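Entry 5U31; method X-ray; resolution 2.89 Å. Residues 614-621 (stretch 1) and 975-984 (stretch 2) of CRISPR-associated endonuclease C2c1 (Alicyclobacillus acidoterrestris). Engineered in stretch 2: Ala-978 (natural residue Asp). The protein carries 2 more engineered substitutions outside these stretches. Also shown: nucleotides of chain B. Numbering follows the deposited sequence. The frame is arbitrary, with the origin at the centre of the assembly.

Stretch 1, residues 614-621: VHERSQLL
Stretch 2, residues 975-984: IHAALNAAQN

Not one hydrogen bond crosses between these two protein segments, although polar side chains meet there. The side-chain hydrogen bonds at the contact are one within each segment and one weak bond to A6 of chain B; others go elsewhere in the structure. The partners lie at least 356 residues apart in sequence, and their contact is small, burying 275 Å² in total.

Stretch 1 is strand throughout the part that touches, with extended backbone torsions (Ser-618 at -131/147, Gln-619 at -151/150, Leu-620 at -98/109). The exception is Glu-616, at -96/-54, which breaks the regular alternation, so that His-615 and Ser-618, three residues apart, both direct CA-to-CB toward the other stretch. Stretch 2 enters as strand at Ile-975 and His-976, then turns into a helix from Ala-977 onward. Strand and helix axes approach to 9.5 Å, with their N-to-C directions 130° apart. The register is set by Ser-618 and Leu-979, whose CA atoms are 7.2 Å apart.

The helix start is built locally. His-976 (phi/psi -54/126, chi1 t, chi2 -92°) occupies the N-cap, and its ND1 accepts a weak capping bond from Leu-979 N at 3.5 Å. Its carbonyl O takes Asn-980 N at 2.7 Å, opening the i to i+4 ladder that continues with Gln-983 N to Leu-979 O at 2.9 Å. The same imidazole also serves the interface: Leu-620 CD2 lies over one face, 4.2 Å from the ring centroid and 26° off the normal, a CH-pi contact, while Leu-620 CD1 comes within 3.6 Å of His-976 NE2.

Leu-620 (chi1 m, chi2 t) points CA-to-CB sideways, yet its end comes nearer the helix. Leu-979, also m and t, points toward the strand and completes the apolar patch, with Leu-620 CD2 and Leu-979 CD2 3.9 Å apart. Leu-979 CD2 further packs 4.1 Å from Ser-618 CB and 3.7 Å from Gln-619 O, so one methyl touches three consecutive strand residues. Gln-619 itself points its CA-to-CB bond away. Engineered Ala-978 points toward the strand but stops short, with Ala-978 CB 5.3 Å from Leu-620 CD2.

One helical turn after Leu-979, Gln-983 (chi1 m, chi2 t, chi3 -5°) reaches the polar end of the contact. On the strand, His-615 (chi1 t, chi2 -96°) and Ser-618 (chi1 m) are joined by a hydrogen bond of 2.7 Å between His-615 NE2 and Ser-618 OG. Gln-983 NE2 sits 3.5 Å from Ser-618 OG and 3.7 Å from His-615 NE2, near both but bonded to neither; it instead donates a weak hydrogen bond to A6 O4' at 3.4 Å. That sugar oxygen lies over one face of the His-615 ring, so the nucleotide bridges strand and helix. Its base does likewise, with A6 N6 3.3 Å from Leu-979 CD1 and A6 C2 3.6 Å from Ser-618 O.

The rule to read is a division: near the helix start, Leu-620 of the strand packs on the capping His-976 and on Leu-979, while Gln-983, one turn on, gives its NE2 to the ring oxygen of A6.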

# COMPACT_ATOMS: atom_id res chain seq x y z
N VAL A 614 32.69 4.85 6.21
CA VAL A 614 33.39 4.95 4.93
C VAL A 614 32.47 4.49 3.81
O VAL A 614 31.87 3.41 3.90
CB VAL A 614 34.68 4.11 4.96
CG1 VAL A 614 35.39 4.18 3.62
CG2 VAL A 614 35.59 4.58 6.07
N HIS A 615 32.37 5.29 2.76
CA HIS A 615 31.58 4.91 1.60
C HIS A 615 32.26 3.78 0.84
O HIS A 615 33.44 3.89 0.47
CB HIS A 615 31.36 6.11 0.68
CG HIS A 615 30.52 5.81 -0.53
ND1 HIS A 615 31.06 5.50 -1.76
CD2 HIS A 615 29.18 5.80 -0.69
CE1 HIS A 615 30.08 5.29 -2.62
NE2 HIS A 615 28.93 5.47 -2.00
N GLU A 616 31.53 2.69 0.59
CA GLU A 616 32.04 1.55 -0.16
C GLU A 616 31.65 1.61 -1.63
O GLU A 616 32.51 1.54 -2.51
CB GLU A 616 31.54 0.24 0.46
CG GLU A 616 32.00 0.01 1.89
CD GLU A 616 33.01 -1.10 2.01
OE1 GLU A 616 32.68 -2.26 1.66
OE2 GLU A 616 34.15 -0.82 2.45
N ARG A 617 30.36 1.74 -1.92
CA ARG A 617 29.90 1.77 -3.30
C ARG A 617 28.53 2.42 -3.36
O ARG A 617 27.80 2.48 -2.37
CB ARG A 617 29.84 0.36 -3.90
CG ARG A 617 28.78 -0.53 -3.28
CD ARG A 617 29.07 -2.00 -3.55
NE ARG A 617 28.67 -2.84 -2.43
CZ ARG A 617 27.51 -3.48 -2.36
NH1 ARG A 617 26.65 -3.38 -3.36
NH2 ARG A 617 27.21 -4.22 -1.30
N SER A 618 28.19 2.92 -4.55
CA SER A 618 26.84 3.36 -4.87
C SER A 618 26.44 2.73 -6.19
O SER A 618 27.28 2.53 -7.07
CB SER A 618 26.73 4.88 -4.94
OG SER A 618 26.79 5.47 -3.65
N GLN A 619 25.16 2.43 -6.32
CA GLN A 619 24.67 1.72 -7.49
C GLN A 619 23.22 2.12 -7.75
O GLN A 619 22.48 2.46 -6.82
CB GLN A 619 24.78 0.21 -7.31
CG GLN A 619 26.00 -0.41 -7.95
CD GLN A 619 25.95 -0.34 -9.47
OE1 GLN A 619 24.96 -0.74 -10.09
NE2 GLN A 619 27.01 0.18 -10.07
N LEU A 620 22.84 2.09 -9.02
CA LEU A 620 21.45 2.24 -9.41
C LEU A 620 20.87 0.85 -9.64
O LEU A 620 21.24 0.16 -10.60
CB LEU A 620 21.32 3.11 -10.67
CG LEU A 620 21.76 4.56 -10.53
CD1 LEU A 620 21.26 5.38 -11.70
CD2 LEU A 620 21.28 5.15 -9.21
N LEU A 621 19.99 0.41 -8.74
CA LEU A 621 19.36 -0.90 -8.85
C LEU A 621 18.14 -0.80 -9.77
O LEU A 621 16.98 -0.89 -9.36
CB LEU A 621 18.98 -1.44 -7.48
CG LEU A 621 20.09 -1.64 -6.46
CD1 LEU A 621 19.64 -2.58 -5.36
CD2 LEU A 621 21.37 -2.14 -7.12
N ILE A 975 25.49 15.83 -8.34
CA ILE A 975 25.50 14.41 -8.02
C ILE A 975 24.10 13.88 -8.29
O ILE A 975 23.13 14.63 -8.27
CB ILE A 975 25.95 14.18 -6.55
CG1 ILE A 975 26.07 12.69 -6.24
CG2 ILE A 975 24.99 14.86 -5.59
CD1 ILE A 975 26.57 12.41 -4.85
N HIS A 976 24.02 12.58 -8.57
CA HIS A 976 22.74 11.95 -8.84
C HIS A 976 21.77 12.20 -7.70
O HIS A 976 22.08 11.94 -6.53
CB HIS A 976 22.93 10.44 -9.04
CG HIS A 976 21.80 9.76 -9.73
ND1 HIS A 976 20.74 9.19 -9.05
CD2 HIS A 976 21.55 9.55 -11.05
CE1 HIS A 976 19.90 8.66 -9.91
NE2 HIS A 976 20.37 8.86 -11.13
N ALA A 977 20.59 12.74 -8.04
CA ALA A 977 19.64 13.16 -7.02
C ALA A 977 19.27 12.00 -6.10
O ALA A 977 19.28 12.14 -4.87
CB ALA A 977 18.40 13.75 -7.68
N ALA A 978 18.93 10.85 -6.68
CA ALA A 978 18.53 9.70 -5.88
C ALA A 978 19.67 9.21 -4.99
O ALA A 978 19.46 8.92 -3.81
CB ALA A 978 18.03 8.58 -6.79
N LEU A 979 20.87 9.11 -5.55
CA LEU A 979 22.02 8.72 -4.74
C LEU A 979 22.33 9.76 -3.68
O LEU A 979 22.77 9.41 -2.58
CB LEU A 979 23.24 8.50 -5.63
CG LEU A 979 23.13 7.32 -6.60
CD1 LEU A 979 24.36 7.26 -7.47
CD2 LEU A 979 22.94 6.02 -5.83
N ASN A 980 22.10 11.04 -3.98
CA ASN A 980 22.33 12.07 -2.98
C ASN A 980 21.33 11.96 -1.84
O ASN A 980 21.66 12.22 -0.68
CB ASN A 980 22.26 13.45 -3.61
CG ASN A 980 22.26 14.55 -2.58
OD1 ASN A 980 23.29 14.85 -1.97
ND2 ASN A 980 21.10 15.17 -2.36
N ALA A 981 20.09 11.58 -2.15
CA ALA A 981 19.11 11.33 -1.10
C ALA A 981 19.51 10.11 -0.29
O ALA A 981 19.39 10.11 0.94
CB ALA A 981 17.72 11.14 -1.71
N ALA A 982 20.00 9.06 -0.96
CA ALA A 982 20.42 7.86 -0.26
C ALA A 982 21.57 8.16 0.69
O ALA A 982 21.58 7.68 1.83
CB ALA A 982 20.83 6.79 -1.27
N GLN A 983 22.54 8.95 0.25
CA GLN A 983 23.66 9.30 1.11
C GLN A 983 23.23 10.24 2.22
O GLN A 983 23.87 10.28 3.28
CB GLN A 983 24.79 9.90 0.28
CG GLN A 983 25.36 8.95 -0.75
CD GLN A 983 26.56 9.53 -1.47
OE1 GLN A 983 26.91 10.69 -1.26
NE2 GLN A 983 27.19 8.73 -2.31
N ASN A 984 22.17 11.01 2.01
CA ASN A 984 21.65 11.86 3.07
C ASN A 984 21.08 11.02 4.20
O ASN A 984 21.33 11.30 5.38
CB ASN A 984 20.60 12.82 2.53
CG ASN A 984 21.03 14.27 2.64
OD1 ASN A 984 21.62 14.68 3.64
ND2 ASN A 984 20.74 15.05 1.61
P A B 6 30.85 12.88 -4.27
OP1 A B 6 30.09 13.94 -3.58
OP2 A B 6 32.32 12.76 -4.04
O5' A B 6 30.15 11.50 -3.93
C5' A B 6 30.55 10.73 -2.80
C4' A B 6 31.15 9.41 -3.23
O4' A B 6 30.12 8.69 -3.95
C3' A B 6 32.35 9.55 -4.17
O3' A B 6 33.55 8.88 -3.71
C2' A B 6 31.84 9.06 -5.53
O2' A B 6 32.77 8.32 -6.30
C1' A B 6 30.61 8.23 -5.20
N9 A B 6 29.58 8.44 -6.21
C8 A B 6 28.98 9.64 -6.52
N7 A B 6 28.12 9.58 -7.50
C5 A B 6 28.16 8.24 -7.88
C6 A B 6 27.46 7.54 -8.88
N6 A B 6 26.57 8.10 -9.70
N1 A B 6 27.72 6.22 -9.00
C2 A B 6 28.62 5.66 -8.18
N3 A B 6 29.34 6.22 -7.21
C4 A B 6 29.06 7.53 -7.11
P G B 9 33.09 -2.47 -8.37
OP1 G B 9 32.85 -3.66 -7.52
OP2 G B 9 34.48 -1.96 -8.56
O5' G B 9 32.48 -2.76 -9.81
C5' G B 9 31.20 -3.38 -9.96
C4' G B 9 30.73 -3.29 -11.39
O4' G B 9 29.56 -4.13 -11.59
C3' G B 9 30.34 -1.89 -11.86
O3' G B 9 30.80 -1.69 -13.19
C2' G B 9 28.81 -1.94 -11.86
O2' G B 9 28.19 -1.05 -12.76
C1' G B 9 28.56 -3.39 -12.24
N9 G B 9 27.24 -3.88 -11.83
C8 G B 9 26.25 -4.32 -12.68
N7 G B 9 25.17 -4.69 -12.05
C5 G B 9 25.47 -4.47 -10.71
C6 G B 9 24.67 -4.69 -9.56
O6 G B 9 23.52 -5.13 -9.49
N1 G B 9 25.35 -4.34 -8.40
C2 G B 9 26.62 -3.84 -8.34
N2 G B 9 27.08 -3.57 -7.11
N3 G B 9 27.38 -3.63 -9.41
C4 G B 9 26.74 -3.97 -10.55
P G B 7 33.72 7.29 -3.52
OP1 G B 7 32.44 6.62 -3.24
OP2 G B 7 34.83 7.14 -2.54
O5' G B 7 34.26 6.77 -4.93
C5' G B 7 33.83 5.51 -5.44
C4' G B 7 34.62 5.07 -6.64
O4' G B 7 34.61 6.13 -7.64
C3' G B 7 36.09 4.75 -6.38
O3' G B 7 36.50 3.70 -7.26
C2' G B 7 36.80 6.04 -6.79
O2' G B 7 38.14 5.86 -7.18
C1' G B 7 35.93 6.52 -7.95
N9 G B 7 35.93 7.97 -8.12
C8 G B 7 35.38 8.91 -7.28
N7 G B 7 35.53 10.13 -7.70
C5 G B 7 36.22 9.99 -8.90
C6 G B 7 36.68 10.97 -9.82
O6 G B 7 36.55 12.20 -9.76
N1 G B 7 37.33 10.39 -10.91
C2 G B 7 37.53 9.04 -11.08
N2 G B 7 38.18 8.68 -12.19
N3 G B 7 37.11 8.12 -10.23
C4 G B 7 36.47 8.66 -9.17